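Local coordinates for probable TonB-dependent receptor (Pseudomonas aeruginosa, PDB 4K3F), which probably serves as a periplasmic methionine-binding lipoprotein of the NlpA family, holding the amino acid in the cleft between its two lobes, at residues Val80-Leu85 with Pro195-Leu200; Tyr88-Lys93 with Val161-Asp166; Ala102-Pro107 with Val165-Ile170. All coordinates share one frame; numbering follows the deposited sequence.

Contact 1 of 3, residues Val80-Leu85 with Pro195-Leu200. With MSE (selenomethionine), chain B.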
loop_
_atom_site.group_PDB
_atom_site.type_symbol
_atom_site.label_atom_id
_atom_site.label_comp_id
_atom_site.label_asym_id
_atom_site.label_seq_id
_atom_site.Cartn_x
_atom_site.Cartn_y
_atom_site.Cartn_z
ATOM N N VAL A 80 2.734 10.515 -2.301
ATOM C CA VAL A 80 1.411 11.043 -2.252
ATOM C C VAL A 80 0.729 10.875 -0.908
ATOM O O VAL A 80 0.240 11.854 -0.365
ATOM C CB VAL A 80 0.529 10.483 -3.374
ATOM C CG1 VAL A 80 -0.832 11.170 -3.338
ATOM C CG2 VAL A 80 1.148 10.703 -4.746
ATOM N N HIS A 81 0.648 9.640 -0.400
ATOM C CA HIS A 81 -0.107 9.351 0.797
ATOM C C HIS A 81 0.419 8.130 1.503
ATOM O O HIS A 81 1.212 7.366 0.937
ATOM C CB HIS A 81 -1.599 9.144 0.481
ATOM C CG HIS A 81 -1.891 7.881 -0.263
ATOM N ND1 HIS A 81 -2.026 7.807 -1.630
ATOM C CD2 HIS A 81 -2.073 6.618 0.191
ATOM C CE1 HIS A 81 -2.279 6.562 -1.981
ATOM N NE2 HIS A 81 -2.308 5.820 -0.892
ATOM N N ILE A 82 -0.023 7.967 2.740
ATOM C CA ILE A 82 0.320 6.778 3.530
ATOM C C ILE A 82 -0.984 6.084 3.859
ATOM O O ILE A 82 -2.019 6.752 4.062
ATOM C CB ILE A 82 1.076 7.141 4.852
ATOM C CG1 ILE A 82 2.294 8.017 4.554
ATOM C CG2 ILE A 82 1.552 5.904 5.582
ATOM C CD1 ILE A 82 2.155 9.409 5.125
ATOM N N GLU A 83 -0.951 4.760 3.922
ATOM C CA GLU A 83 -2.121 3.929 4.280
ATOM C C GLU A 83 -1.753 3.094 5.484
ATOM O O GLU A 83 -1.343 1.956 5.331
ATOM C CB GLU A 83 -2.466 2.955 3.140
ATOM C CG GLU A 83 -2.933 3.610 1.882
ATOM C CD GLU A 83 -3.090 2.654 0.697
ATOM O OE1 GLU A 83 -3.154 1.389 0.847
ATOM O OE2 GLU A 83 -3.130 3.189 -0.397
ATOM N N PRO A 84 -1.879 3.648 6.696
ATOM C CA PRO A 84 -1.455 2.861 7.858
ATOM C C PRO A 84 -2.101 1.476 7.893
ATOM O O PRO A 84 -3.329 1.337 7.788
ATOM C CB PRO A 84 -1.870 3.729 9.031
ATOM C CG PRO A 84 -1.739 5.109 8.482
ATOM C CD PRO A 84 -2.252 5.008 7.051
ATOM N N LEU A 85 -1.268 0.457 8.000
ATOM C CA LEU A 85 -1.738 -0.935 7.907
ATOM C C LEU A 85 -2.362 -1.362 9.226
ATOM O O LEU A 85 -1.757 -1.165 10.301
ATOM C CB LEU A 85 -0.562 -1.830 7.574
ATOM C CG LEU A 85 -1.045 -3.246 7.245
ATOM C CD1 LEU A 85 -0.524 -3.653 5.904
ATOM C CD2 LEU A 85 -0.585 -4.115 8.360
ATOM N N PRO A 195 7.826 3.952 6.714
ATOM C CA PRO A 195 8.501 3.755 5.407
ATOM C C PRO A 195 7.590 3.684 4.184
ATOM O O PRO A 195 8.090 3.473 3.087
ATOM C CB PRO A 195 9.226 2.395 5.589
ATOM C CG PRO A 195 9.392 2.266 7.071
ATOM C CD PRO A 195 8.136 2.873 7.664
ATOM N N TYR A 196 6.274 3.778 4.366
ATOM C CA TYR A 196 5.345 3.250 3.365
ATOM C C TYR A 196 4.501 4.280 2.604
ATOM O O TYR A 196 3.392 3.984 2.124
ATOM C CB TYR A 196 4.469 2.148 3.959
ATOM C CG TYR A 196 5.287 1.097 4.661
ATOM C CD1 TYR A 196 6.147 0.250 3.956
ATOM C CD2 TYR A 196 5.297 1.015 6.054
ATOM C CE1 TYR A 196 6.922 -0.690 4.585
ATOM C CE2 TYR A 196 6.088 0.072 6.689
ATOM C CZ TYR A 196 6.903 -0.758 5.959
ATOM O OH TYR A 196 7.676 -1.662 6.604
ATOM N N VAL A 197 5.069 5.454 2.382
ATOM C CA VAL A 197 4.406 6.403 1.512
ATOM C C VAL A 197 4.214 5.784 0.136
ATOM O O VAL A 197 5.113 5.144 -0.406
ATOM C CB VAL A 197 5.218 7.703 1.393
ATOM C CG1 VAL A 197 4.611 8.647 0.386
ATOM C CG2 VAL A 197 5.361 8.362 2.752
ATOM N N ASN A 198 2.995 5.893 -0.387
ATOM C CA ASN A 198 2.687 5.441 -1.751
ATOM C C ASN A 198 3.153 6.470 -2.777
ATOM O O ASN A 198 2.965 7.670 -2.589
ATOM C CB ASN A 198 1.187 5.166 -1.907
ATOM C CG ASN A 198 0.769 3.824 -1.269
ATOM O OD1 ASN A 198 -0.031 3.093 -1.833
ATOM N ND2 ASN A 198 1.390 3.468 -0.100
ATOM N N ILE A 199 3.805 5.974 -3.821
ATOM C CA ILE A 199 4.497 6.803 -4.761
ATOM C C ILE A 199 3.947 6.638 -6.182
ATOM O O ILE A 199 3.565 5.553 -6.617
ATOM C CB ILE A 199 5.995 6.438 -4.774
ATOM C CG1 ILE A 199 6.197 4.907 -4.787
ATOM C CG2 ILE A 199 6.652 6.994 -3.516
ATOM C CD1 ILE A 199 7.601 4.444 -5.060
ATOM N N LEU A 200 4.023 7.724 -6.907
ATOM C CA LEU A 200 3.847 7.702 -8.351
ATOM C C LEU A 200 5.171 7.164 -8.915
ATOM O O LEU A 200 6.224 7.654 -8.527
ATOM C CB LEU A 200 3.607 9.100 -8.860
ATOM C CG LEU A 200 3.604 9.311 -10.363
ATOM C CD1 LEU A 200 2.426 8.637 -10.970
ATOM C CD2 LEU A 200 3.556 10.801 -10.694
HETATM N N MSE B 300 -1.451 0.682 -1.001
HETATM C CA MSE B 300 -0.615 -0.414 -0.433
HETATM C C MSE B 300 -0.163 0.048 0.948
HETATM O O MSE B 300 0.235 1.207 1.104
HETATM O OXT MSE B 300 -0.181 -0.737 1.902
HETATM C CB MSE B 300 0.596 -0.734 -1.325
HETATM C CG MSE B 300 1.435 -1.865 -0.779
HETATM SE SE MSE B 300 3.055 -2.099 -1.866
HETATM C CE MSE B 300 2.278 -2.735 -3.466
HETATM O O HOH W 1 1.080 2.761 3.224
#
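Glu83 and Asn198 both take hydrogen bonds from the amino group of a bound selenomethionine, where strand 75-82 ends and its antiparallel neighbour 198-202 begins, at the ligand cleft of this periplasmic-binding-protein fold. Two hydrogen bonds join the backbones, from Val80 N to Asn198 O (2.9 Å) and from Asn198 N to His81 O (2.7 Å). Apolar packing centres on Ile82 and Val197, where Ile82 CG1 lies 3.6 Å from Val197 CG2.

Around the ligand the contact is polar. Asn198 splits its amide: OD1 accepts from the ligand N, while ND2 donates to the ligand O at 2.8 Å and more weakly to Tyr196 O. Glu83 OE1 takes the same ligand N at 2.6 Å. A water accepts from Glu83 N and lies within hydrogen-bonding distance of both Tyr196 O and the ligand carboxylate. His14 NE2 bonds to Asn198 OD1, and Arg115 to the ligand.

His81 is a second-shell residue: its NE2 donates to the anti lone pair of Glu83 OE2 at 2.8 Å, in the ring plane, which helps fix the carboxylate's rotation and probably supports its negative charge opposite the ligand ammonium. Chi1 of 70° puts His81 CG between the backbone N and the carbonyl carbon; chi2 (-96°) then turns a ring face to Asn198 CB, a CH-pi contact 3.9 Å from the centroid and offset toward the rim.

Contact 2 of 3, residues Tyr88-Lys93 with Val161-Asp166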
loop_
_atom_site.group_PDB
_atom_site.type_symbol
_atom_site.label_atom_id
_atom_site.label_comp_id
_atom_site.label_asym_id
_atom_site.label_seq_id
_atom_site.Cartn_x
_atom_site.Cartn_y
_atom_site.Cartn_z
ATOM N N TYR A 88 -7.023 -6.920 11.513
ATOM C CA TYR A 88 -8.453 -7.087 11.558
ATOM C C TYR A 88 -8.793 -8.480 12.024
ATOM O O TYR A 88 -8.025 -9.412 11.854
ATOM C CB TYR A 88 -9.094 -6.829 10.177
ATOM C CG TYR A 88 -8.743 -5.488 9.600
ATOM C CD1 TYR A 88 -7.622 -5.326 8.800
ATOM C CD2 TYR A 88 -9.511 -4.371 9.858
ATOM C CE1 TYR A 88 -7.273 -4.093 8.290
ATOM C CE2 TYR A 88 -9.159 -3.139 9.345
ATOM C CZ TYR A 88 -8.039 -2.996 8.571
ATOM O OH TYR A 88 -7.684 -1.767 8.040
ATOM N N SER A 89 -9.957 -8.614 12.646
ATOM C CA SER A 89 -10.433 -9.920 13.058
ATOM C C SER A 89 -11.959 -9.971 12.974
ATOM O O SER A 89 -12.623 -9.048 13.390
ATOM C CB SER A 89 -10.032 -10.215 14.499
ATOM O OG SER A 89 -10.572 -11.465 14.925
ATOM N N SER A 90 -12.489 -11.075 12.449
ATOM C CA SER A 90 -13.924 -11.274 12.455
ATOM C C SER A 90 -14.366 -11.976 13.737
ATOM O O SER A 90 -15.564 -12.091 13.959
ATOM C CB SER A 90 -14.385 -12.062 11.221
ATOM O OG SER A 90 -13.950 -13.408 11.301
ATOM N N LYS A 91 -13.404 -12.419 14.563
ATOM C CA LYS A 91 -13.661 -13.319 15.711
ATOM C C LYS A 91 -13.285 -12.724 17.074
ATOM O O LYS A 91 -13.800 -13.187 18.094
ATOM C CB LYS A 91 -12.884 -14.637 15.527
ATOM C CG LYS A 91 -13.307 -15.424 14.292
ATOM C CD LYS A 91 -12.578 -16.752 14.099
ATOM C CE LYS A 91 -12.862 -17.287 12.697
ATOM N NZ LYS A 91 -12.492 -18.717 12.496
ATOM N N TYR A 92 -12.372 -11.739 17.103
ATOM C CA TYR A 92 -11.887 -11.148 18.353
ATOM C C TYR A 92 -11.929 -9.631 18.286
ATOM O O TYR A 92 -11.793 -9.032 17.204
ATOM C CB TYR A 92 -10.477 -11.681 18.693
ATOM C CG TYR A 92 -10.456 -13.194 18.809
ATOM C CD1 TYR A 92 -10.999 -13.825 19.923
ATOM C CD2 TYR A 92 -9.966 -13.998 17.785
ATOM C CE1 TYR A 92 -11.014 -15.199 20.042
ATOM C CE2 TYR A 92 -10.015 -15.388 17.886
ATOM C CZ TYR A 92 -10.535 -15.975 19.025
ATOM O OH TYR A 92 -10.593 -17.343 19.161
ATOM N N LYS A 93 -12.139 -9.005 19.446
ATOM C CA LYS A 93 -12.362 -7.567 19.567
ATOM C C LYS A 93 -11.096 -6.803 20.006
ATOM O O LYS A 93 -10.962 -5.623 19.740
ATOM C CB LYS A 93 -13.472 -7.325 20.596
ATOM N N VAL A 161 -10.119 -14.251 3.239
ATOM C CA VAL A 161 -9.848 -15.286 4.252
ATOM C C VAL A 161 -10.070 -14.787 5.656
ATOM O O VAL A 161 -9.925 -15.552 6.599
ATOM C CB VAL A 161 -8.456 -15.970 4.164
ATOM C CG1 VAL A 161 -8.238 -16.593 2.795
ATOM C CG2 VAL A 161 -7.344 -15.041 4.544
ATOM N N LEU A 162 -10.461 -13.530 5.795
ATOM C CA LEU A 162 -10.605 -12.935 7.125
ATOM C C LEU A 162 -11.492 -13.769 8.061
ATOM O O LEU A 162 -11.119 -13.971 9.215
ATOM C CB LEU A 162 -11.095 -11.493 7.009
ATOM C CG LEU A 162 -11.340 -10.711 8.299
ATOM C CD1 LEU A 162 -10.052 -10.495 9.065
ATOM C CD2 LEU A 162 -11.988 -9.378 7.971
ATOM N N THR A 163 -12.615 -14.310 7.576
ATOM C CA THR A 163 -13.505 -15.123 8.430
ATOM C C THR A 163 -13.013 -16.550 8.716
ATOM O O THR A 163 -13.644 -17.279 9.478
ATOM C CB THR A 163 -14.955 -15.215 7.878
ATOM O OG1 THR A 163 -14.939 -15.856 6.607
ATOM C CG2 THR A 163 -15.580 -13.810 7.758
ATOM N N GLN A 164 -11.888 -16.932 8.105
ATOM C CA GLN A 164 -11.311 -18.255 8.263
ATOM C C GLN A 164 -10.016 -18.247 9.090
ATOM O O GLN A 164 -9.310 -19.256 9.112
ATOM C CB GLN A 164 -10.982 -18.849 6.876
ATOM C CG GLN A 164 -12.157 -18.975 5.901
ATOM C CD GLN A 164 -11.719 -19.078 4.437
ATOM O OE1 GLN A 164 -11.802 -18.112 3.682
ATOM N NE2 GLN A 164 -11.242 -20.250 4.038
ATOM N N VAL A 165 -9.667 -17.099 9.683
ATOM C CA VAL A 165 -8.489 -16.972 10.517
ATOM C C VAL A 165 -8.821 -16.185 11.788
ATOM O O VAL A 165 -9.869 -15.564 11.878
ATOM C CB VAL A 165 -7.319 -16.294 9.733
ATOM C CG1 VAL A 165 -6.963 -17.121 8.503
ATOM C CG2 VAL A 165 -7.653 -14.865 9.351
ATOM N N ASP A 166 -7.927 -16.193 12.767
ATOM C CA ASP A 166 -8.137 -15.402 13.952
ATOM C C ASP A 166 -7.854 -13.930 13.733
ATOM O O ASP A 166 -8.468 -13.086 14.396
ATOM C CB ASP A 166 -7.308 -15.996 15.090
ATOM C CG ASP A 166 -7.765 -17.433 15.445
ATOM O OD1 ASP A 166 -8.991 -17.704 15.413
ATOM O OD2 ASP A 166 -6.914 -18.305 15.717
HETATM O O HOH W 2 -10.525 -12.914 11.608
HETATM O O HOH W 3 -9.850 -19.278 13.041
HETATM O O HOH W 4 -13.522 -20.142 10.621
HETATM O O HOH W 5 -10.429 -19.057 17.197
#
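Ser89 OG donates to Asp166 O at 2.7 Å, the one direct hydrogen bond between these two loops. With OG anti to the backbone N (chi1 176°), the same oxygen also accepts from Lys91 N and Tyr92 N, an ST turn and ST motif in one, so three hydrogen bonds grip this hydroxyl and tie the bend of one loop to the other. Beside it Leu162 CD1 packs against Tyr88, 3.9 Å from its CB and close to its carbonyl oxygen. A water between the loops accepts from Ser90 N and donates to the carbonyls of Leu162 and Val165. The Tyr92 ring lies alongside the Asp166 side chain, pointing the same way; Asp166 OD1 meets CE2 at the ring edge, 3.5 Å away, with ring and carboxylate planes 69° apart.

The solvent side is looser and bridged by water. The extended Lys91 chain crosses the other loop, its CE 3.3 Å from Thr163 O, but NZ stays 4.7 Å from Asp166 OD1; separate waters connect NZ to that oxygen and to Thr163 O. Another links Asp166 OD1 to Tyr92 OH.

Asp166 OD2 turns instead to Thr103 N on strand 103-107. The loops lie side by side where strand 86-88 ends and strand 167-170 begins, the second arriving from helix 158-161, with Leu162 packed against Ala168.

Contact 3 of 3, residues Ala102-Pro107 with Val165-Ile170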
loop_
_atom_site.group_PDB
_atom_site.type_symbol
_atom_site.label_atom_id
_atom_site.label_comp_id
_atom_site.label_asym_id
_atom_site.label_seq_id
_atom_site.Cartn_x
_atom_site.Cartn_y
_atom_site.Cartn_z
ATOM N N ALA A 102 -3.244 -19.027 17.850
ATOM C CA ALA A 102 -3.974 -18.196 16.922
ATOM C C ALA A 102 -3.320 -18.141 15.551
ATOM O O ALA A 102 -2.094 -18.047 15.402
ATOM C CB ALA A 102 -4.173 -16.784 17.463
ATOM N N THR A 103 -4.195 -18.196 14.538
ATOM C CA THR A 103 -3.799 -18.050 13.175
ATOM C C THR A 103 -3.858 -16.587 12.798
ATOM O O THR A 103 -4.912 -15.948 12.871
ATOM C CB THR A 103 -4.656 -18.910 12.220
ATOM O OG1 THR A 103 -6.060 -18.653 12.432
ATOM C CG2 THR A 103 -4.361 -20.386 12.450
ATOM N N VAL A 104 -2.716 -16.082 12.360
ATOM C CA VAL A 104 -2.573 -14.671 11.951
ATOM C C VAL A 104 -1.977 -14.645 10.552
ATOM O O VAL A 104 -0.824 -15.054 10.349
ATOM C CB VAL A 104 -1.671 -13.933 12.949
ATOM C CG1 VAL A 104 -1.483 -12.488 12.573
ATOM C CG2 VAL A 104 -2.277 -14.020 14.347
ATOM N N VAL A 105 -2.747 -14.157 9.586
ATOM C CA VAL A 105 -2.294 -14.157 8.203
ATOM C C VAL A 105 -1.743 -12.771 7.838
ATOM O O VAL A 105 -2.282 -11.742 8.253
ATOM C CB VAL A 105 -3.377 -14.660 7.219
ATOM C CG1 VAL A 105 -4.591 -13.737 7.190
ATOM C CG2 VAL A 105 -2.792 -14.879 5.844
ATOM N N ILE A 106 -0.646 -12.786 7.100
ATOM C CA ILE A 106 0.011 -11.560 6.645
ATOM C C ILE A 106 0.338 -11.717 5.155
ATOM O O ILE A 106 0.299 -12.813 4.620
ATOM C CB ILE A 106 1.305 -11.315 7.477
ATOM C CG1 ILE A 106 2.390 -12.324 7.137
ATOM C CG2 ILE A 106 0.975 -11.285 8.979
ATOM C CD1 ILE A 106 3.709 -12.130 7.867
ATOM N N PRO A 107 0.660 -10.624 4.486
ATOM C CA PRO A 107 1.060 -10.772 3.087
ATOM C C PRO A 107 2.333 -11.588 2.883
ATOM O O PRO A 107 3.211 -11.591 3.722
ATOM C CB PRO A 107 1.277 -9.316 2.623
ATOM C CG PRO A 107 0.429 -8.498 3.554
ATOM C CD PRO A 107 0.521 -9.204 4.889
ATOM N N VAL A 165 -9.667 -17.099 9.683
ATOM C CA VAL A 165 -8.489 -16.972 10.517
ATOM C C VAL A 165 -8.821 -16.185 11.788
ATOM O O VAL A 165 -9.869 -15.564 11.878
ATOM C CB VAL A 165 -7.319 -16.294 9.733
ATOM C CG1 VAL A 165 -6.963 -17.121 8.503
ATOM C CG2 VAL A 165 -7.653 -14.865 9.351
ATOM N N ASP A 166 -7.927 -16.193 12.767
ATOM C CA ASP A 166 -8.137 -15.402 13.952
ATOM C C ASP A 166 -7.854 -13.930 13.733
ATOM O O ASP A 166 -8.468 -13.086 14.396
ATOM C CB ASP A 166 -7.308 -15.996 15.090
ATOM C CG ASP A 166 -7.765 -17.433 15.445
ATOM O OD1 ASP A 166 -8.991 -17.704 15.413
ATOM O OD2 ASP A 166 -6.914 -18.305 15.717
HETATM N N MSE A 167 -6.863 -13.610 12.875
HETATM C CA MSE A 167 -6.530 -12.202 12.596
HETATM C C MSE A 167 -5.841 -12.143 11.238
HETATM O O MSE A 167 -5.075 -13.073 10.886
HETATM C CB MSE A 167 -5.643 -11.635 13.706
HETATM C CG MSE A 167 -5.439 -10.129 13.636
HETATM SE SE MSE A 167 -4.793 -9.399 15.328
HETATM C CE MSE A 167 -3.036 -10.243 15.293
ATOM N N ALA A 168 -6.047 -11.029 10.548
ATOM C CA ALA A 168 -5.398 -10.738 9.279
ATOM C C ALA A 168 -4.885 -9.319 9.243
ATOM O O ALA A 168 -5.560 -8.384 9.652
ATOM C CB ALA A 168 -6.322 -11.007 8.109
ATOM N N LEU A 169 -3.653 -9.166 8.762
ATOM C CA LEU A 169 -3.057 -7.842 8.597
ATOM C C LEU A 169 -3.157 -7.512 7.118
ATOM O O LEU A 169 -2.490 -8.138 6.304
ATOM C CB LEU A 169 -1.613 -7.805 9.115
ATOM C CG LEU A 169 -1.481 -7.591 10.645
ATOM C CD1 LEU A 169 -2.100 -8.734 11.437
ATOM C CD2 LEU A 169 -0.023 -7.389 11.019
ATOM N N ILE A 170 -4.009 -6.543 6.802
ATOM C CA ILE A 170 -4.493 -6.334 5.433
ATOM C C ILE A 170 -4.121 -4.950 4.968
ATOM O O ILE A 170 -4.394 -3.976 5.662
ATOM C CB ILE A 170 -6.002 -6.470 5.372
ATOM C CG1 ILE A 170 -6.381 -7.860 5.910
ATOM C CG2 ILE A 170 -6.479 -6.263 3.954
ATOM C CD1 ILE A 170 -7.857 -8.112 5.954
#
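Strands 103-107 and 167-170 run parallel, their axes 14° apart and 4.7 Å at closest approach, as neighbours in the five-stranded sheet. Val104 pairs with Met167 and Val105 with Ala168. The ladder runs Met167 N to Thr103 O, Val105 N to Met167 O (2.9 Å) and Leu169 N to Val105 O (3.0 Å), and CA-H...O contacts from Val104 and Ala168 lie between.

On one face Val104 and Met167, modelled as in-chain selenomethionine, lie side by side: the Met167 side chain bends at chi3 (68°) and CE comes to 3.9 Å from Val104 CG1, which also meets Leu169 CD1. On the other face Val105 CG1 stands between the backbone N and carbonyl carbon and presses on Ala168 CB at 3.4 Å, unusually close, with Val165 CG2 on its flank. Helix 110-122 packs on the Met167 and Leu169 side, helix 158-161 against Val105.

At the strand start the chemistry turns polar. Asp166 OD2 accepts from Thr103 N at 3.0 Å, 27° out of the carboxylate plane, and Asp166 N donates to Thr103 OG1 at 3.1 Å. This pairing continues the strand-to-strand link through side chains, and the bond from Thr103 N would help stabilise a negatively charged carboxylate.

How the contacts relate
Contacts 1 and 3 are buried strand pairings in different sheets, antiparallel in the six-stranded one and parallel in the five-stranded one, whereas contact 2 lies at the surface. Only contact 1 holds ligand-pocket residues, its carboxylate and amide binding the selenomethionine and protein partners; contact 3 is mostly apolar between its backbone bonds, with a polar Asp166-Thr103 cluster at the end next to contact 2, which relies on a serine hydroxyl and bridging waters. Contacts 2 and 3 share Val165 and Asp166, their centres about 7 Å apart, and Tyr88 N probably bonds to Ala168 O, adding strand 86-88 to the sheet. Contact 1 reaches contact 3 through Leu85, which packs on Leu169 and Ile170.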